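Local coordinates for Sodium/calcium exchanger regulatory protein 1 (Loligo pealei, PDB 3PPT), which binds fatty acids such as palmitoleate, and also poly-phosphoinositides, and when phosphorylated stimulates the Na(+)/Ca(2+) exchanger of squid optic nerve, at residues A1-A5 / I86-M91. Sequence-based numbering, arbitrary orientation. Where two conformers were deposited one is given.
Sequences AADLA and IDGNAM
Ala1, at the amino terminus, sets its N atom 3.1 Å from Gly88 O, donating the one direct hydrogen bond between segments 1-5 and 86-91. The donor lies in the plane of the Gly88 carbonyl, with a C=O...N angle of 150°. Beside it, Ala1 CA makes a CH...O contact of 3.6 Å with Asn89 O. The methyl points toward the hairpin and sits between apolar side-chain atoms of Ile86 and Met91 and the carbonyl oxygens of Asn89 and Ala90: Ala1 CB is 3.7 Å from Ile86 CD1 and packs less closely against Met91 CB. Chi1 of -58° sets CG1 of Ile86 beside its backbone N, and the bend at chi2 brings CD1 to the Ala1 methyl, with Ile86 CG2 slightly farther from Ala1 CB at 4.1 Å.

The receiving surface is a beta-hairpin joining strands 79-87 and 90-96 of the FABP barrel, closed by a type II' turn from Asp87 to Ala90. Gly88 takes the positive-phi corner of the turn (phi 59°), and paired backbone hydrogen bonds between Asp87 and Ala90 close the loop.

Asn89 and Asp3 are joined through two waters. Water 2 donates to both Asp3 OD2 and Asn89 OD1, whereas water 1 bridges Asp3 OD2 (2.9 Å) and Asn89 O (2.7 Å), though it has more acceptors in reach than protons to give. The Asn89 amide ND2 is hydrogen-bonded to Glu106 OE1 and Val107 O on strand 101-108, which should fix the rotation of the amide.

Deeper in, Leu4 CD1 touches Met91 CB at 3.8 Å, the two side chains crossing at about a right angle. Leu4 belongs to the short 3-10 turn 2-4, and its side chain also packs on Trp49, Arg105 and Val107, about 8 Å from the side chain of the palmitoleate-binding Tyr127.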
ATOM      1  N   ALA A   1      10.510   5.419  10.112  1.00 17.70           N
ATOM      2  CA  ALA A   1       9.374   4.657   9.605  1.00 16.42           C
ATOM      3  C   ALA A   1       9.174   3.344  10.359  1.00 15.84           C
ATOM      4  O   ALA A   1       8.283   2.565  10.020  1.00 16.08           O
ATOM      5  CB  ALA A   1       9.548   4.388   8.124  1.00 17.46           C
ATOM      6  N   ALA A   2       9.990   3.103  11.384  1.00 15.68           N
ATOM      7  CA  ALA A   2       9.984   1.825  12.099  1.00 16.42           C
ATOM      8  C   ALA A   2       8.653   1.488  12.775  1.00 16.36           C
ATOM      9  O   ALA A   2       8.334   0.313  12.982  1.00 17.01           O
ATOM     10  CB  ALA A   2      11.115   1.786  13.118  1.00 17.87           C
ATOM     11  N   ASP A   3       7.883   2.509  13.131  1.00 14.80           N
ATOM     12  CA  ASP A   3       6.596   2.285  13.780  1.00 15.52           C
ATOM     13  C   ASP A   3       5.477   1.827  12.843  1.00 14.99           C
ATOM     14  O   ASP A   3       4.351   1.591  13.275  1.00 15.48           O
ATOM     15  CB  ASP A   3       6.158   3.501  14.599  1.00 16.19           C
ATOM     16  CG  ASP A   3       6.135   4.799  13.799  1.00 15.77           C
ATOM     17  OD1 ASP A   3       5.392   5.705  14.235  1.00 15.28           O
ATOM     18  OD2 ASP A   3       6.840   4.941  12.768  1.00 15.51           O
ATOM     19  N   LEU A   4       5.773   1.687  11.552  1.00 13.99           N
ATOM     20  CA  LEU A   4       4.813   1.091  10.631  1.00 12.60           C
ATOM     21  C   LEU A   4       4.611  -0.391  10.925  1.00 13.36           C
ATOM     22  O   LEU A   4       3.618  -0.972  10.518  1.00 12.79           O
ATOM     23  CB  LEU A   4       5.259   1.310   9.176  1.00 12.33           C
ATOM     24  CG  LEU A   4       5.006   2.719   8.636  1.00 12.42           C
ATOM     25  CD1 LEU A   4       5.787   2.933   7.345  1.00 13.80           C
ATOM     26  CD2 LEU A   4       3.503   2.983   8.430  1.00 13.06           C
ATOM     27  N   ALA A   5       5.550  -0.994  11.653  1.00 13.36           N
ATOM     28  CA  ALA A   5       5.414  -2.400  12.025  1.00 14.65           C
ATOM     29  C   ALA A   5       4.136  -2.645  12.812  1.00 14.63           C
ATOM     30  O   ALA A   5       3.756  -1.850  13.677  1.00 14.61           O
ATOM     31  CB  ALA A   5       6.627  -2.863  12.851  1.00 16.65           C
ATOM     32  N   ILE A  86      13.279   4.925   2.816  1.00 16.22           N
ATOM     33  CA  ILE A  86      12.832   5.560   4.044  1.00 17.68           C
ATOM     34  C   ILE A  86      13.124   7.043   3.931  1.00 17.70           C
ATOM     35  O   ILE A  86      14.233   7.432   3.566  1.00 19.54           O
ATOM     36  CB  ILE A  86      13.596   5.037   5.276  1.00 19.99           C
ATOM     37  CG1 ILE A  86      13.440   3.526   5.422  1.00 23.30           C
ATOM     38  CG2 ILE A  86      13.122   5.752   6.532  1.00 19.88           C
ATOM     39  CD1 ILE A  86      12.033   3.102   5.643  1.00 24.35           C
ATOM     40  N   ASP A  87      12.129   7.867   4.228  1.00 17.09           N
ATOM     41  CA  ASP A  87      12.316   9.309   4.286  1.00 19.24           C
ATOM     42  C   ASP A  87      11.763   9.800   5.616  1.00 17.51           C
ATOM     43  O   ASP A  87      10.570  10.121   5.731  1.00 17.28           O
ATOM     44  CB  ASP A  87      11.612   9.992   3.115  0.71 21.85           C
ATOM     45  CG  ASP A  87      11.923  11.473   3.029  0.71 25.20           C
ATOM     46  OD1 ASP A  87      12.794  11.956   3.786  0.71 25.50           O
ATOM     47  OD2 ASP A  87      11.301  12.152   2.188  0.71 27.55           O
ATOM     48  N   GLY A  88      12.626   9.808   6.630  1.00 17.49           N
ATOM     49  CA  GLY A  88      12.231  10.186   7.970  1.00 17.36           C
ATOM     50  C   GLY A  88      11.126   9.297   8.493  1.00 15.72           C
ATOM     51  O   GLY A  88      11.315   8.096   8.683  1.00 16.96           O
ATOM     52  N   ASN A  89       9.965   9.904   8.721  1.00 14.16           N
ATOM     53  CA  ASN A  89       8.801   9.209   9.255  1.00 13.85           C
ATOM     54  C   ASN A  89       8.114   8.284   8.248  1.00 13.45           C
ATOM     55  O   ASN A  89       7.318   7.431   8.641  1.00 14.20           O
ATOM     56  CB  ASN A  89       7.789  10.247   9.737  1.00 14.57           C
ATOM     57  CG  ASN A  89       6.726   9.665  10.639  1.00 14.28           C
ATOM     58  OD1 ASN A  89       7.030   8.979  11.628  1.00 14.59           O
ATOM     59  ND2 ASN A  89       5.467   9.956  10.326  1.00 15.81           N
ATOM     60  N   ALA A  90       8.403   8.454   6.961  1.00 12.95           N
ATOM     61  CA  ALA A  90       7.670   7.758   5.904  1.00 12.85           C
ATOM     62  C   ALA A  90       8.474   6.659   5.229  1.00 12.81           C
ATOM     63  O   ALA A  90       9.699   6.747   5.118  1.00 13.68           O
ATOM     64  CB  ALA A  90       7.197   8.755   4.849  1.00 13.82           C
ATOM     65  N   MET A  91       7.768   5.632   4.754  1.00 11.60           N
ATOM     66  CA  MET A  91       8.361   4.656   3.862  1.00 11.55           C
ATOM     67  C   MET A  91       7.653   4.834   2.527  1.00 10.63           C
ATOM     68  O   MET A  91       6.420   4.807   2.456  1.00 11.45           O
ATOM     69  CB  MET A  91       8.201   3.227   4.401  1.00 11.75           C
ATOM     70  CG  MET A  91       8.962   2.159   3.591  1.00 12.60           C
ATOM     71  SD  MET A  91       8.116   1.622   2.095  1.00 13.13           S
ATOM     72  CE  MET A  91       6.785   0.671   2.812  1.00 14.42           C
TER
HETATM   73  O   HOH W   1       5.722   6.085  10.401  1.00 15.02           O
HETATM   74  O   HOH W   2       8.629   6.973  12.696  1.00 22.70           O